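Local coordinates for protein isomaltodextranase (Arthrobacter globiformis, PDB 5AWO) that probably hydrolyses alpha-1,6-glucosidic linkages of dextran-type polysaccharides, releasing successive isomaltose units from the non-reducing chain ends, as a family 27 glycoside hydrolase, at residues A[133-138]-A[148-153]; A[157-162]-A[168-173]. All blocks are in the same frame, centred on the assembly; numbering follows the deposited sequence.

Overall arrangement
The two contacts follow one another along the chain, contact 1 (133-138 with 148-153) closing before contact 2 (157-162 with 168-173) opens, and their centres lie about 13 Å apart. Both belong to the excursion between barrel strands 120-124 and 197-200 of the TIM barrel. Strand 129-131 joins them: it pairs antiparallel with strand 169-172 of contact 2 and leads into helix 132-135 of contact 1. They also touch directly, through Val135 CG2 against Tyr170 CD1 at 3.8 Å and a probable hydrogen bond from Asp173 N to Leu153 O. Contact 2 brings Phe160 within about 7 Å of the probable nucleophile Asp201, measured between side chains; contact 1 lies away from the catalytic residues.

Contact 1 (A[133-138]-A[148-153]); sequences AAVEDA and VKIADL
Ile150 and Ala151 present two small bumps to the helical turn that carries Ala134 and Val135. The CG2 methyl of Ile150 is the first bump: it lies 3.9 Å from Ala134 CB and 4.3 Å from Val135 CG2, so it settles between two successive helix residues. A chi1 of -60° puts this methyl anti to the backbone N and on the helix side, while CG1 and CD1 lead away from it. The second bump is Ala151 CB, which presses on the backbone rather than on a side chain, 3.3 Å from Val135 O; Val135 CG1 flanks it at 4.2 Å. Here the chains come nearest, with the CA atoms of Val135 and Ala151 4.1 Å apart. Farther along, Ala138 O rests against the aliphatic part of Lys149, 3.7 Å from CG.

A water bridges the segments: it accepts from Ala151 N and can donate to Asp137 O, though it has more acceptors in reach than protons. Lys149 bends at its last two torsions and turns its ammonium back to its own segment, where NZ forms a salt bridge of 2.7 Å with Asp152 OD2 on the syn lone pair. That oxygen also accepts from Lys149 N, which meets it from above the carboxylate plane, so two bonds tie Lys149 to the last residue of the 3-10 turn 150-152.

The contact thus packs helix 132-135 against the loop between strands 141-142 and 154-155. Strand 129-131 adds Val130 against both Val135 and Ile150, strand 141-142 lays Val142 against Ile150, and helix 179-192 sets Tyr182 beside Ile150 and Leu153.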
loop_
_atom_site.group_PDB
_atom_site.type_symbol
_atom_site.label_atom_id
_atom_site.label_comp_id
_atom_site.label_asym_id
_atom_site.label_seq_id
_atom_site.Cartn_x
_atom_site.Cartn_y
_atom_site.Cartn_z
ATOM N N ALA A 133 -15.192 -23.210 19.332
ATOM C CA ALA A 133 -15.558 -23.135 20.761
ATOM C C ALA A 133 -16.710 -22.154 20.986
ATOM O O ALA A 133 -17.523 -22.312 21.918
ATOM C CB ALA A 133 -14.357 -22.745 21.608
ATOM N N ALA A 134 -16.765 -21.105 20.177
ATOM C CA ALA A 134 -17.851 -20.146 20.320
ATOM C C ALA A 134 -19.135 -20.711 19.726
ATOM O O ALA A 134 -20.223 -20.511 20.282
ATOM C CB ALA A 134 -17.495 -18.817 19.667
ATOM N N VAL A 135 -19.026 -21.378 18.588
ATOM C CA VAL A 135 -20.147 -22.104 17.987
ATOM C C VAL A 135 -20.763 -23.102 18.967
ATOM O O VAL A 135 -21.992 -23.220 19.046
ATOM C CB VAL A 135 -19.702 -22.789 16.670
ATOM C CG1 VAL A 135 -20.724 -23.828 16.209
ATOM C CG2 VAL A 135 -19.494 -21.732 15.600
ATOM N N GLU A 136 -19.912 -23.779 19.723
ATOM C CA GLU A 136 -20.327 -24.861 20.620
ATOM C C GLU A 136 -20.886 -24.361 21.946
ATOM O O GLU A 136 -21.388 -25.157 22.735
ATOM C CB GLU A 136 -19.152 -25.829 20.822
ATOM C CG GLU A 136 -18.944 -26.650 19.564
ATOM C CD GLU A 136 -17.730 -27.550 19.604
ATOM O OE1 GLU A 136 -16.954 -27.483 20.572
ATOM O OE2 GLU A 136 -17.552 -28.290 18.628
ATOM N N ASP A 137 -20.827 -23.058 22.188
ATOM C CA ASP A 137 -21.367 -22.460 23.404
ATOM C C ASP A 137 -22.634 -21.697 23.028
ATOM O O ASP A 137 -22.605 -20.559 22.543
ATOM C CB ASP A 137 -20.325 -21.549 24.059
ATOM C CG ASP A 137 -20.775 -20.995 25.405
ATOM O OD1 ASP A 137 -21.989 -20.940 25.659
ATOM O OD2 ASP A 137 -19.907 -20.604 26.203
ATOM N N ALA A 138 -23.772 -22.336 23.300
ATOM C CA ALA A 138 -25.076 -21.810 22.937
ATOM C C ALA A 138 -25.404 -20.466 23.587
ATOM O O ALA A 138 -26.295 -19.770 23.112
ATOM C CB ALA A 138 -26.155 -22.834 23.304
ATOM N N VAL A 148 -29.547 -14.220 17.454
ATOM C CA VAL A 148 -28.650 -15.031 16.625
ATOM C C VAL A 148 -27.535 -15.597 17.500
ATOM O O VAL A 148 -26.668 -14.864 17.973
ATOM C CB VAL A 148 -28.044 -14.225 15.469
ATOM C CG1 VAL A 148 -27.186 -15.121 14.570
ATOM C CG2 VAL A 148 -29.136 -13.557 14.640
ATOM N N LYS A 149 -27.541 -16.905 17.730
ATOM C CA LYS A 149 -26.424 -17.559 18.412
ATOM C C LYS A 149 -25.226 -17.563 17.466
ATOM O O LYS A 149 -25.395 -17.588 16.252
ATOM C CB LYS A 149 -26.777 -18.995 18.762
ATOM C CG LYS A 149 -27.892 -19.119 19.802
ATOM C CD LYS A 149 -28.355 -20.554 19.966
ATOM C CE LYS A 149 -28.894 -21.139 18.668
ATOM N NZ LYS A 149 -30.027 -20.358 18.090
ATOM N N ILE A 150 -24.029 -17.561 18.024
ATOM C CA ILE A 150 -22.826 -17.703 17.180
ATOM C C ILE A 150 -22.925 -18.975 16.342
ATOM O O ILE A 150 -22.538 -19.003 15.178
ATOM C CB ILE A 150 -21.561 -17.616 18.027
ATOM C CG1 ILE A 150 -21.470 -16.272 18.759
ATOM C CG2 ILE A 150 -20.322 -17.812 17.156
ATOM C CD1 ILE A 150 -21.659 -15.064 17.879
ATOM N N ALA A 151 -23.537 -20.023 16.925
ATOM C CA ALA A 151 -23.802 -21.272 16.225
ATOM C C ALA A 151 -24.607 -21.124 14.933
ATOM O O ALA A 151 -24.471 -21.956 14.031
ATOM C CB ALA A 151 -24.529 -22.243 17.144
ATOM N N ASP A 152 -25.442 -20.080 14.857
ATOM C CA ASP A 152 -26.331 -19.813 13.741
ATOM C C ASP A 152 -25.631 -19.092 12.562
ATOM O O ASP A 152 -26.266 -18.749 11.581
ATOM C CB ASP A 152 -27.537 -18.943 14.215
ATOM C CG ASP A 152 -28.400 -19.616 15.299
ATOM O OD1 ASP A 152 -28.508 -20.852 15.319
ATOM O OD2 ASP A 152 -28.977 -18.896 16.143
ATOM N N LEU A 153 -24.322 -18.862 12.671
ATOM C CA LEU A 153 -23.557 -18.125 11.654
ATOM C C LEU A 153 -22.789 -18.985 10.660
ATOM O O LEU A 153 -22.171 -18.451 9.741
ATOM C CB LEU A 153 -22.526 -17.230 12.367
ATOM C CG LEU A 153 -23.121 -16.085 13.190
ATOM C CD1 LEU A 153 -21.982 -15.345 13.886
ATOM C CD2 LEU A 153 -23.964 -15.144 12.354
HETATM O O HOH W 1 -23.505 -20.082 19.908
#

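Contact 2 (A[157-162]-A[168-173]); sequences GDFFAR and QLYWLD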
loop_
_atom_site.group_PDB
_atom_site.type_symbol
_atom_site.label_atom_id
_atom_site.label_comp_id
_atom_site.label_asym_id
_atom_site.label_seq_id
_atom_site.Cartn_x
_atom_site.Cartn_y
_atom_site.Cartn_z
ATOM N N GLY A 157 -19.631 -28.137 8.952
ATOM C CA GLY A 157 -18.475 -28.646 8.241
ATOM C C GLY A 157 -17.621 -27.632 7.501
ATOM O O GLY A 157 -16.583 -28.002 6.983
ATOM N N ASP A 158 -18.035 -26.364 7.468
ATOM C CA ASP A 158 -17.372 -25.357 6.610
ATOM C C ASP A 158 -16.202 -24.736 7.397
ATOM O O ASP A 158 -16.249 -23.578 7.823
ATOM C CB ASP A 158 -18.393 -24.304 6.128
ATOM C CG ASP A 158 -17.816 -23.301 5.144
ATOM O OD1 ASP A 158 -16.630 -23.392 4.775
ATOM O OD2 ASP A 158 -18.558 -22.393 4.726
ATOM N N PHE A 159 -15.172 -25.550 7.619
ATOM C CA PHE A 159 -13.989 -25.167 8.373
ATOM C C PHE A 159 -12.952 -24.522 7.483
ATOM O O PHE A 159 -12.747 -24.913 6.316
ATOM C CB PHE A 159 -13.318 -26.360 9.055
ATOM C CG PHE A 159 -14.153 -26.948 10.147
ATOM C CD1 PHE A 159 -14.375 -26.247 11.331
ATOM C CD2 PHE A 159 -14.729 -28.183 9.992
ATOM C CE1 PHE A 159 -15.166 -26.782 12.343
ATOM C CE2 PHE A 159 -15.502 -28.731 11.015
ATOM C CZ PHE A 159 -15.721 -28.034 12.175
ATOM N N PHE A 160 -12.328 -23.493 8.037
ATOM C CA PHE A 160 -11.080 -22.991 7.485
ATOM C C PHE A 160 -10.096 -24.148 7.361
ATOM O O PHE A 160 -9.874 -24.892 8.321
ATOM C CB PHE A 160 -10.533 -21.915 8.432
ATOM C CG PHE A 160 -9.100 -21.544 8.166
ATOM C CD1 PHE A 160 -8.749 -20.925 6.981
ATOM C CD2 PHE A 160 -8.135 -21.822 9.086
ATOM C CE1 PHE A 160 -7.421 -20.585 6.732
ATOM C CE2 PHE A 160 -6.814 -21.496 8.852
ATOM C CZ PHE A 160 -6.461 -20.881 7.666
ATOM N N ALA A 161 -9.500 -24.282 6.174
ATOM C CA ALA A 161 -8.483 -25.317 5.906
ATOM C C ALA A 161 -9.012 -26.741 6.047
ATOM O O ALA A 161 -8.238 -27.655 6.298
ATOM C CB ALA A 161 -7.242 -25.105 6.774
ATOM N N ARG A 162 -10.319 -26.908 5.888
ATOM C CA ARG A 162 -10.981 -28.209 6.042
ATOM C C ARG A 162 -10.233 -29.333 5.338
ATOM O O ARG A 162 -10.057 -30.421 5.890
ATOM C CB ARG A 162 -12.382 -28.087 5.465
ATOM C CG ARG A 162 -13.224 -29.351 5.408
ATOM C CD ARG A 162 -14.503 -29.067 4.644
ATOM N NE ARG A 162 -14.267 -28.865 3.215
ATOM C CZ ARG A 162 -15.184 -28.513 2.322
ATOM N NH1 ARG A 162 -16.437 -28.295 2.683
ATOM N NH2 ARG A 162 -14.836 -28.371 1.049
ATOM N N GLN A 168 -10.913 -26.163 13.575
ATOM C CA GLN A 168 -11.018 -25.302 14.741
ATOM C C GLN A 168 -11.673 -23.956 14.456
ATOM O O GLN A 168 -12.240 -23.348 15.378
ATOM C CB GLN A 168 -9.648 -25.082 15.377
ATOM C CG GLN A 168 -9.065 -26.382 15.960
ATOM C CD GLN A 168 -9.927 -26.954 17.078
ATOM O OE1 GLN A 168 -10.342 -28.118 17.029
ATOM N NE2 GLN A 168 -10.205 -26.147 18.079
ATOM N N LEU A 169 -11.567 -23.461 13.224
ATOM C CA LEU A 169 -12.162 -22.199 12.835
ATOM C C LEU A 169 -13.136 -22.445 11.707
ATOM O O LEU A 169 -12.793 -23.109 10.711
ATOM C CB LEU A 169 -11.077 -21.220 12.321
ATOM C CG LEU A 169 -9.975 -20.822 13.304
ATOM C CD1 LEU A 169 -8.827 -20.089 12.625
ATOM C CD2 LEU A 169 -10.545 -19.980 14.420
ATOM N N TYR A 170 -14.376 -21.973 11.841
ATOM C CA TYR A 170 -15.282 -21.956 10.723
ATOM C C TYR A 170 -15.063 -20.735 9.866
ATOM O O TYR A 170 -14.656 -19.683 10.382
ATOM C CB TYR A 170 -16.744 -21.901 11.198
ATOM C CG TYR A 170 -17.272 -23.160 11.817
ATOM C CD1 TYR A 170 -17.159 -23.398 13.181
ATOM C CD2 TYR A 170 -17.907 -24.120 11.036
ATOM C CE1 TYR A 170 -17.648 -24.575 13.746
ATOM C CE2 TYR A 170 -18.397 -25.292 11.599
ATOM C CZ TYR A 170 -18.267 -25.502 12.952
ATOM O OH TYR A 170 -18.756 -26.669 13.521
ATOM N N TRP A 171 -15.385 -20.822 8.584
ATOM C CA TRP A 171 -15.633 -19.632 7.812
ATOM C C TRP A 171 -17.094 -19.221 8.010
ATOM O O TRP A 171 -18.004 -20.044 7.924
ATOM C CB TRP A 171 -15.394 -19.859 6.323
ATOM C CG TRP A 171 -13.955 -19.868 5.885
ATOM C CD1 TRP A 171 -13.322 -20.861 5.186
ATOM C CD2 TRP A 171 -12.997 -18.808 6.025
ATOM N NE1 TRP A 171 -12.038 -20.508 4.926
ATOM C CE2 TRP A 171 -11.804 -19.250 5.417
ATOM C CE3 TRP A 171 -13.027 -17.539 6.601
ATOM C CZ2 TRP A 171 -10.644 -18.459 5.366
ATOM C CZ3 TRP A 171 -11.876 -16.749 6.551
ATOM C CH2 TRP A 171 -10.693 -17.217 5.949
ATOM N N LEU A 172 -17.300 -17.946 8.286
ATOM C CA LEU A 172 -18.630 -17.361 8.411
ATOM C C LEU A 172 -19.432 -17.520 7.155
ATOM O O LEU A 172 -18.908 -17.370 6.076
ATOM C CB LEU A 172 -18.468 -15.867 8.725
ATOM C CG LEU A 172 -19.744 -15.013 8.691
ATOM C CD1 LEU A 172 -20.602 -15.414 9.857
ATOM C CD2 LEU A 172 -19.390 -13.537 8.735
ATOM N N ASP A 173 -20.725 -17.823 7.302
ATOM C CA ASP A 173 -21.665 -17.770 6.193
ATOM C C ASP A 173 -22.325 -16.400 6.157
ATOM O O ASP A 173 -23.225 -16.097 6.951
ATOM C CB ASP A 173 -22.721 -18.859 6.319
ATOM C CG ASP A 173 -23.691 -18.856 5.155
ATOM O OD1 ASP A 173 -23.615 -18.005 4.247
ATOM O OD2 ASP A 173 -24.560 -19.750 5.175
HETATM O O HOH W 2 -19.721 -28.459 11.781
HETATM O O HOH W 3 -20.163 -21.253 6.787
HETATM O O HOH W 4 -9.697 -24.596 11.204
#
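Phe159 sets one corner of its ring, CE1, over a face of Tyr170, 3.4 Å from CZ and offset toward the rim. The planes are inclined by 33°, with centroids 4.4 Å apart, so the rings meet obliquely. Leu169 O lies in plane at the edge of the Phe159 ring, and a water sits at the Tyr170 edge, joining the phenol OH to Gly157 N. Phe160 and Trp171 form a second aromatic pair. The edge of Phe160 is directed at the face of the indole in an offset edge-to-face contact with planes at 89°; CD1 comes within 3.5 Å of Trp171 CZ2. Phe160 CB stands over the face of the five-membered ring as a CH-pi contact. With CG anti to its backbone N (chi1 166°), the Phe160 ring lies alongside Leu169, and Ala161 CB lies over the centre of one of its faces.

The backbones make a short antiparallel bridge in which Phe159 and Tyr170 are a non-hydrogen-bonded pair. Two bonds flank it: Trp171 N to Asp158 O at 3.0 Å and Phe160 N to Leu169 O at 2.7 Å. Both acceptors also face CA-H groups, of Tyr170 and Phe159 respectively. A type II turn from Phe159 to Arg162 then takes the chain away. In the TIM barrel of this family 27 enzyme, Phe160, next to the bridge, lies about 7 Å, between side chains, from Asp201, probably the nucleophile, and edge-to-face with Phe202. Trp129 stacks on Trp171. Asp158 OD2 is held by His221 and by a water donating also to Trp171 O.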